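Side-chain contacts in putative peptidoglycan-binding/hydrolysing protein (Peptoclostridium difficile, PDB 5TV7), which probably binds, and may hydrolyse, bacterial peptidoglycan, and binds glutamine hydroxamate in the crystal: residues A80-S85 and A121-T126; V147-K152 and W166-R171. One frame throughout, in Å; residues are numbered along the deposited sequence.

Overall arrangement
Contacts 1 and 2 build one continuous apolar core from different elements. Contact 1 sets helix 116-127 on a face of the antiparallel sheet through strand 78-87, close to the middle of the chain, and all four residues that touch are buried. Contact 2 joins helices 140-152 and 163-173 farther out; a buried phenylalanine and leucine meet beside a partly exposed lysine, and the glutamine hydroxamate pocket lies nearby. Neither has a hydrogen bond across it, and each turns on a methyl group over an aromatic ring. Helix 116-127 also packs on helix 163-173, where Met124 meets Trp166 and Leu125 meets Leu169, so the two contacts touch directly.

Contact 1: A80-S85 and A121-T126; sequences ASYTVS and AQIMLT
Ile123 sets its terminal methyl squarely on the ring of Tyr82. CD1 of Ile123 stands 3.9 Å from the centroid of the Tyr82 ring and only 4° off the ring normal, so this CH-pi contact reaches the ring atoms almost evenly, the nearest being CD2 of Tyr82 at 4.0 Å from CD1 of Ile123. The extended end of the isoleucine chain (chi2 165°) carries the methyl out to the ring, and the two side chains cross at about a right angle. Two residues further along the strand, Val84 meets Met124, a selenomethionine whose bend at chi3 turns CE away from the valine and onto Trp166. Here both valine methyls take part: CG2 of Val84 lies 3.9 Å from CG of Met124, while CG1 of Val84 lies 4.0 Å from SE of Met124. Tyr82 and Val84 occupy the same face of strand 78-87, which alternation along a beta strand requires, and helix 116-127 packs against that face of the antiparallel sheet. The helix belongs to the second peptidoglycan-binding family region and the strand to the first, so the contact joins the two. Phe62 meets the Tyr82 ring edge-to-face, and Ile95 of strand 92-96 touches both Tyr82 and Val84. The reverse face of the strand is less enclosed: Thr83 points away from the helix, and in partly exposed Ser81 OG is hydrogen-bonded to Ser27 OG. On the helix, partly exposed Thr126 turns its hydroxyl back to its own backbone, OG1 of Thr126 donating to O of Gln122 at 2.7 Å, on the opposite face of that carbonyl from N of Thr126.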
ATOM      1  N   ALA A  80       5.055  10.755   7.599  1.00 44.56           N
ATOM      2  CA  ALA A  80       5.851   9.564   7.316  1.00 43.15           C
ATOM      3  C   ALA A  80       6.305   9.613   5.867  1.00 41.98           C
ATOM      4  O   ALA A  80       5.590  10.118   5.006  1.00 42.99           O
ATOM      5  CB  ALA A  80       5.059   8.293   7.589  1.00 41.93           C
ATOM      6  N   SER A  81       7.498   9.093   5.618  1.00 41.07           N
ATOM      7  CA  SER A  81       8.107   9.079   4.298  1.00 42.02           C
ATOM      8  C   SER A  81       8.666   7.666   4.034  1.00 39.84           C
ATOM      9  O   SER A  81       9.572   7.217   4.731  1.00 39.54           O
ATOM     10  CB  SER A  81       9.207  10.137   4.261  1.00 44.31           C
ATOM     11  OG  SER A  81       9.816  10.210   2.994  1.00 47.06           O
ATOM     12  N   TYR A  82       8.110   6.970   3.041  1.00 38.33           N
ATOM     13  CA  TYR A  82       8.511   5.588   2.742  1.00 36.16           C
ATOM     14  C   TYR A  82       9.319   5.429   1.474  1.00 35.44           C
ATOM     15  O   TYR A  82       9.022   6.051   0.453  1.00 34.64           O
ATOM     16  CB  TYR A  82       7.282   4.686   2.576  1.00 36.09           C
ATOM     17  CG  TYR A  82       6.371   4.603   3.766  1.00 37.34           C
ATOM     18  CD1 TYR A  82       6.713   3.845   4.873  1.00 37.46           C
ATOM     19  CD2 TYR A  82       5.130   5.236   3.764  1.00 40.18           C
ATOM     20  CE1 TYR A  82       5.863   3.738   5.965  1.00 38.65           C
ATOM     21  CE2 TYR A  82       4.270   5.142   4.856  1.00 40.56           C
ATOM     22  CZ  TYR A  82       4.644   4.392   5.952  1.00 40.97           C
ATOM     23  OH  TYR A  82       3.802   4.296   7.035  1.00 42.74           O
ATOM     24  N   THR A  83      10.304   4.542   1.541  1.00 34.15           N
ATOM     25  CA  THR A  83      11.118   4.139   0.393  1.00 35.16           C
ATOM     26  C   THR A  83      11.135   2.608   0.407  1.00 34.36           C
ATOM     27  O   THR A  83      10.756   1.996   1.397  1.00 34.17           O
ATOM     28  CB  THR A  83      12.536   4.701   0.447  1.00 37.59           C
ATOM     29  OG1 THR A  83      13.130   4.376   1.705  1.00 38.28           O
ATOM     30  CG2 THR A  83      12.520   6.220   0.283  1.00 40.77           C
ATOM     31  N   VAL A  84      11.599   1.998  -0.675  1.00 34.93           N
ATOM     32  CA  VAL A  84      11.544   0.557  -0.831  1.00 33.83           C
ATOM     33  C   VAL A  84      12.895  -0.036  -1.154  1.00 35.47           C
ATOM     34  O   VAL A  84      13.624   0.487  -1.997  1.00 36.08           O
ATOM     35  CB  VAL A  84      10.591   0.187  -2.000  1.00 34.48           C
ATOM     36  CG1 VAL A  84      10.533  -1.323  -2.197  1.00 34.04           C
ATOM     37  CG2 VAL A  84       9.196   0.740  -1.753  1.00 32.72           C
ATOM     38  N   SER A  85      13.206  -1.145  -0.490  1.00 33.79           N
ATOM     39  CA  SER A  85      14.431  -1.878  -0.726  1.00 34.92           C
ATOM     40  C   SER A  85      14.032  -3.315  -1.004  1.00 34.79           C
ATOM     41  O   SER A  85      13.366  -3.953  -0.185  1.00 33.26           O
ATOM     42  CB  SER A  85      15.347  -1.848   0.490  1.00 36.02           C
ATOM     43  OG  SER A  85      16.535  -2.567   0.199  1.00 37.24           O
ATOM     44  N   ALA A 121       2.327  -3.843  -0.112  1.00 26.22           N
ATOM     45  CA  ALA A 121       1.854  -3.854  -1.498  1.00 25.85           C
ATOM     46  C   ALA A 121       1.130  -2.552  -1.831  1.00 26.02           C
ATOM     47  O   ALA A 121       1.301  -2.010  -2.909  1.00 25.11           O
ATOM     48  CB  ALA A 121       0.939  -5.050  -1.745  1.00 25.41           C
ATOM     49  N   GLN A 122       0.347  -2.039  -0.881  1.00 24.90           N
ATOM     50  CA  GLN A 122      -0.404  -0.807  -1.101  1.00 25.67           C
ATOM     51  C   GLN A 122       0.518   0.390  -1.265  1.00 25.79           C
ATOM     52  O   GLN A 122       0.253   1.271  -2.078  1.00 27.09           O
ATOM     53  CB  GLN A 122      -1.410  -0.580   0.035  1.00 26.13           C
ATOM     54  CG  GLN A 122      -2.585  -1.544  -0.071  1.00 26.58           C
ATOM     55  CD  GLN A 122      -3.479  -1.571   1.148  1.00 28.51           C
ATOM     56  OE1 GLN A 122      -3.075  -1.211   2.268  1.00 29.71           O
ATOM     57  NE2 GLN A 122      -4.705  -2.029   0.944  1.00 29.27           N
ATOM     58  N   ILE A 123       1.583   0.422  -0.477  1.00 25.55           N
ATOM     59  CA  ILE A 123       2.559   1.472  -0.581  1.00 26.93           C
ATOM     60  C   ILE A 123       3.218   1.439  -1.959  1.00 26.39           C
ATOM     61  O   ILE A 123       3.294   2.456  -2.616  1.00 26.48           O
ATOM     62  CB  ILE A 123       3.596   1.388   0.538  1.00 27.74           C
ATOM     63  CG1 ILE A 123       2.945   1.872   1.837  1.00 29.32           C
ATOM     64  CG2 ILE A 123       4.810   2.244   0.199  1.00 28.07           C
ATOM     65  CD1 ILE A 123       3.708   1.521   3.084  1.00 31.35           C
HETATM   66  N   MSE A 124       3.640   0.267  -2.397  1.00 26.16           N
HETATM   67  CA  MSE A 124       4.291   0.128  -3.709  1.00 27.89           C
HETATM   68  C   MSE A 124       3.358   0.452  -4.863  1.00 28.79           C
HETATM   69  O   MSE A 124       3.752   1.137  -5.816  1.00 30.28           O
HETATM   70  CB  MSE A 124       4.868  -1.282  -3.819  1.00 28.73           C
HETATM   71  CG  MSE A 124       6.082  -1.378  -2.901  1.00 29.74           C
HETATM   72 SE   MSE A 124       7.063  -3.047  -3.199  1.00 32.29          SE
HETATM   73  CE  MSE A 124       5.783  -4.240  -2.360  1.00 31.77           C
ATOM     74  N   LEU A 125       2.119  -0.022  -4.789  1.00 28.36           N
ATOM     75  CA  LEU A 125       1.124   0.266  -5.838  1.00 28.56           C
ATOM     76  C   LEU A 125       0.862   1.771  -5.898  1.00 30.01           C
ATOM     77  O   LEU A 125       0.797   2.359  -6.989  1.00 29.29           O
ATOM     78  CB  LEU A 125      -0.170  -0.498  -5.591  1.00 28.13           C
ATOM     79  CG  LEU A 125      -0.112  -2.003  -5.793  1.00 28.67           C
ATOM     80  CD1 LEU A 125      -1.319  -2.677  -5.153  1.00 29.65           C
ATOM     81  CD2 LEU A 125      -0.038  -2.340  -7.276  1.00 29.35           C
ATOM     82  N   THR A 126       0.769   2.403  -4.729  1.00 29.74           N
ATOM     83  CA  THR A 126       0.557   3.848  -4.681  1.00 30.96           C
ATOM     84  C   THR A 126       1.732   4.619  -5.323  1.00 32.69           C
ATOM     85  O   THR A 126       1.499   5.599  -6.031  1.00 33.10           O
ATOM     86  CB  THR A 126       0.264   4.334  -3.259  1.00 30.60           C
ATOM     87  OG1 THR A 126      -0.876   3.627  -2.753  1.00 29.95           O
ATOM     88  CG2 THR A 126      -0.032   5.810  -3.253  1.00 33.30           C
TER

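Contact 2: V147-K152 and W166-R171; sequences VSFQKK and WDKLGR
Phe149 reaches across from helix 140-152 and lays one face of its ring against Leu169. CD2 of Leu169 sits 3.8 Å from the centroid of the Phe149 ring and 20° off its normal, a CH-pi contact displaced toward the rim; its nearest ring atom is CZ of Phe149, 3.6 Å from CD2 of Leu169. Lys168 adds the aliphatic root of its chain, with CG of Lys168 3.7 Å from CZ of Phe149, approaching obliquely. With CG anti to the backbone N (chi1 172°), the phenylalanine extends its ring toward the other helix. The bend of Lys168 at chi2 (69°) turns the rest of its chain off, so methylenes line the ring while the ammonium end leads elsewhere. Further round, Tyr153 meets the Phe149 ring with the planes inclined and also touches Lys168. Within helix 163-173, NE of Arg171 is shared by both carboxylate oxygens of Asp167, at 3.0 Å from OD1 and 3.1 Å from OD2, forming a salt bridge one turn apart. Next to Phe149 in sequence, Gln150 contacts the bound glutamine hydroxamate. NE2 of Gln150 is hydrogen-bonded to Thr165 OG1 and OE1 to Gly159 N, a tie from helix 140-152 to the start of helix 163-173 and the loop before it. These two helices pack together as part of the second peptidoglycan-binding family region, and Leu169 and Trp166 continue the packing onto helix 116-127, which also packs on strand 78-87.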
ATOM      1  N   VAL A 147      -4.825  -6.249 -10.485  1.00 28.05           N
ATOM      2  CA  VAL A 147      -5.188  -6.739 -11.838  1.00 29.31           C
ATOM      3  C   VAL A 147      -4.642  -5.784 -12.908  1.00 29.52           C
ATOM      4  O   VAL A 147      -4.027  -6.235 -13.883  1.00 30.03           O
ATOM      5  CB  VAL A 147      -6.718  -6.918 -11.982  1.00 31.00           C
ATOM      6  CG1 VAL A 147      -7.145  -7.146 -13.437  1.00 32.77           C
ATOM      7  CG2 VAL A 147      -7.197  -8.061 -11.089  1.00 31.45           C
ATOM      8  N   SER A 148      -4.836  -4.475 -12.711  1.00 29.43           N
ATOM      9  CA  SER A 148      -4.345  -3.470 -13.669  1.00 30.83           C
ATOM     10  C   SER A 148      -2.828  -3.510 -13.810  1.00 29.38           C
ATOM     11  O   SER A 148      -2.292  -3.435 -14.914  1.00 28.28           O
ATOM     12  CB  SER A 148      -4.766  -2.057 -13.247  1.00 32.67           C
ATOM     13  OG  SER A 148      -6.164  -1.903 -13.326  1.00 35.59           O
ATOM     14  N   PHE A 149      -2.153  -3.579 -12.667  1.00 28.13           N
ATOM     15  CA  PHE A 149      -0.705  -3.673 -12.618  1.00 28.22           C
ATOM     16  C   PHE A 149      -0.231  -4.907 -13.353  1.00 28.65           C
ATOM     17  O   PHE A 149       0.688  -4.845 -14.161  1.00 28.95           O
ATOM     18  CB  PHE A 149      -0.218  -3.692 -11.159  1.00 28.32           C
ATOM     19  CG  PHE A 149       1.250  -3.971 -11.011  1.00 28.22           C
ATOM     20  CD1 PHE A 149       2.181  -2.965 -11.181  1.00 29.67           C
ATOM     21  CD2 PHE A 149       1.699  -5.242 -10.678  1.00 29.21           C
ATOM     22  CE1 PHE A 149       3.549  -3.218 -11.027  1.00 30.00           C
ATOM     23  CE2 PHE A 149       3.057  -5.502 -10.517  1.00 29.44           C
ATOM     24  CZ  PHE A 149       3.981  -4.492 -10.703  1.00 29.51           C
ATOM     25  N   GLN A 150      -0.865  -6.034 -13.070  1.00 28.95           N
ATOM     26  CA  GLN A 150      -0.497  -7.283 -13.725  1.00 29.11           C
ATOM     27  C   GLN A 150      -0.683  -7.204 -15.237  1.00 31.33           C
ATOM     28  O   GLN A 150       0.175  -7.678 -16.002  1.00 32.73           O
ATOM     29  CB  GLN A 150      -1.284  -8.447 -13.119  1.00 28.54           C
ATOM     30  CG  GLN A 150      -0.798  -8.795 -11.730  1.00 27.61           C
ATOM     31  CD  GLN A 150      -1.742  -9.683 -10.956  1.00 27.94           C
ATOM     32  OE1 GLN A 150      -2.951  -9.691 -11.194  1.00 28.15           O
ATOM     33  NE2 GLN A 150      -1.197 -10.400  -9.981  1.00 28.33           N
ATOM     34  N   LYS A 151      -1.785  -6.601 -15.680  1.00 32.31           N
ATOM     35  CA  LYS A 151      -2.003  -6.455 -17.121  1.00 34.89           C
ATOM     36  C   LYS A 151      -0.952  -5.538 -17.731  1.00 34.58           C
ATOM     37  O   LYS A 151      -0.387  -5.851 -18.769  1.00 36.17           O
ATOM     38  CB  LYS A 151      -3.399  -5.937 -17.432  1.00 37.98           C
ATOM     39  CG  LYS A 151      -4.491  -6.976 -17.213  1.00 40.31           C
ATOM     40  CD  LYS A 151      -5.875  -6.369 -17.414  1.00 43.66           C
ATOM     41  CE  LYS A 151      -6.977  -7.422 -17.335  1.00 46.63           C
ATOM     42  NZ  LYS A 151      -8.316  -6.773 -17.468  1.00 51.25           N
ATOM     43  N   LYS A 152      -0.656  -4.431 -17.066  1.00 32.41           N
ATOM     44  CA  LYS A 152       0.334  -3.507 -17.581  1.00 33.16           C
ATOM     45  C   LYS A 152       1.700  -4.168 -17.784  1.00 34.17           C
ATOM     46  O   LYS A 152       2.362  -3.917 -18.796  1.00 33.35           O
ATOM     47  CB  LYS A 152       0.490  -2.283 -16.661  1.00 32.79           C
ATOM     48  CG  LYS A 152       1.556  -1.282 -17.122  1.00 33.62           C
ATOM     49  CD  LYS A 152       1.513   0.009 -16.315  1.00 33.87           C
ATOM     50  CE  LYS A 152       2.494   1.047 -16.846  1.00 35.40           C
ATOM     51  NZ  LYS A 152       2.454   2.315 -16.055  1.00 35.59           N
ATOM     52  N   TRP A 166       5.272  -9.693  -6.651  1.00 28.95           N
ATOM     53  CA  TRP A 166       6.142  -9.021  -5.671  1.00 29.37           C
ATOM     54  C   TRP A 166       7.422  -8.595  -6.334  1.00 30.01           C
ATOM     55  O   TRP A 166       7.899  -7.493  -6.108  1.00 31.14           O
ATOM     56  CB  TRP A 166       6.533  -9.925  -4.521  1.00 30.21           C
ATOM     57  CG  TRP A 166       5.511 -10.180  -3.479  1.00 29.60           C
ATOM     58  CD1 TRP A 166       5.020 -11.395  -3.107  1.00 30.63           C
ATOM     59  CD2 TRP A 166       4.879  -9.213  -2.639  1.00 28.85           C
ATOM     60  NE1 TRP A 166       4.135 -11.245  -2.070  1.00 31.58           N
ATOM     61  CE2 TRP A 166       4.027  -9.915  -1.766  1.00 30.03           C
ATOM     62  CE3 TRP A 166       4.957  -7.821  -2.532  1.00 29.63           C
ATOM     63  CZ2 TRP A 166       3.235  -9.272  -0.808  1.00 30.52           C
ATOM     64  CZ3 TRP A 166       4.182  -7.181  -1.565  1.00 29.52           C
ATOM     65  CH2 TRP A 166       3.331  -7.908  -0.722  1.00 29.27           C
ATOM     66  N   ASP A 167       7.975  -9.482  -7.157  1.00 31.41           N
ATOM     67  CA  ASP A 167       9.230  -9.218  -7.844  1.00 32.87           C
ATOM     68  C   ASP A 167       9.128  -7.993  -8.734  1.00 33.27           C
ATOM     69  O   ASP A 167      10.019  -7.128  -8.727  1.00 33.57           O
ATOM     70  CB  ASP A 167       9.623 -10.437  -8.675  1.00 35.60           C
ATOM     71  CG  ASP A 167      10.900 -10.226  -9.460  1.00 38.31           C
ATOM     72  OD1 ASP A 167      11.993 -10.148  -8.856  1.00 40.10           O
ATOM     73  OD2 ASP A 167      10.812 -10.166 -10.705  1.00 40.72           O
ATOM     74  N   LYS A 168       8.025  -7.896  -9.473  1.00 33.09           N
ATOM     75  CA  LYS A 168       7.834  -6.784 -10.394  1.00 33.43           C
ATOM     76  C   LYS A 168       7.630  -5.487  -9.605  1.00 32.08           C
ATOM     77  O   LYS A 168       8.217  -4.468  -9.926  1.00 33.38           O
ATOM     78  CB  LYS A 168       6.669  -7.059 -11.362  1.00 34.76           C
ATOM     79  CG  LYS A 168       6.643  -6.147 -12.577  1.00 38.71           C
ATOM     80  CD  LYS A 168       7.804  -6.451 -13.521  1.00 42.48           C
ATOM     81  CE  LYS A 168       7.943  -5.376 -14.578  1.00 46.92           C
ATOM     82  NZ  LYS A 168       9.246  -5.449 -15.308  1.00 50.27           N
ATOM     83  N   LEU A 169       6.821  -5.537  -8.553  1.00 30.80           N
ATOM     84  CA  LEU A 169       6.613  -4.366  -7.704  1.00 30.46           C
ATOM     85  C   LEU A 169       7.925  -3.877  -7.123  1.00 30.82           C
ATOM     86  O   LEU A 169       8.209  -2.676  -7.120  1.00 30.22           O
ATOM     87  CB  LEU A 169       5.652  -4.701  -6.550  1.00 30.29           C
ATOM     88  CG  LEU A 169       4.178  -4.786  -6.933  1.00 30.00           C
ATOM     89  CD1 LEU A 169       3.375  -5.391  -5.792  1.00 29.77           C
ATOM     90  CD2 LEU A 169       3.659  -3.409  -7.308  1.00 29.74           C
ATOM     91  N   GLY A 170       8.718  -4.822  -6.625  1.00 31.90           N
ATOM     92  CA  GLY A 170      10.015  -4.510  -6.032  1.00 33.62           C
ATOM     93  C   GLY A 170      10.994  -3.872  -6.998  1.00 34.63           C
ATOM     94  O   GLY A 170      11.647  -2.890  -6.656  1.00 35.07           O
ATOM     95  N   ARG A 171      11.092  -4.426  -8.206  1.00 35.77           N
ATOM     96  CA  ARG A 171      12.026  -3.899  -9.213  1.00 38.27           C
ATOM     97  C   ARG A 171      11.658  -2.494  -9.669  1.00 38.00           C
ATOM     98  O   ARG A 171      12.536  -1.688  -9.932  1.00 39.62           O
ATOM     99  CB  ARG A 171      12.120  -4.823 -10.429  1.00 39.42           C
ATOM    100  CG  ARG A 171      12.839  -6.115 -10.126  1.00 41.51           C
ATOM    101  CD  ARG A 171      12.800  -7.069 -11.300  1.00 42.92           C
ATOM    102  NE  ARG A 171      13.357  -8.367 -10.921  1.00 45.71           N
ATOM    103  CZ  ARG A 171      14.651  -8.697 -10.960  1.00 48.20           C
ATOM    104  NH1 ARG A 171      15.574  -7.838 -11.378  1.00 50.40           N
ATOM    105  NH2 ARG A 171      15.023  -9.914 -10.583  1.00 49.77           N
TER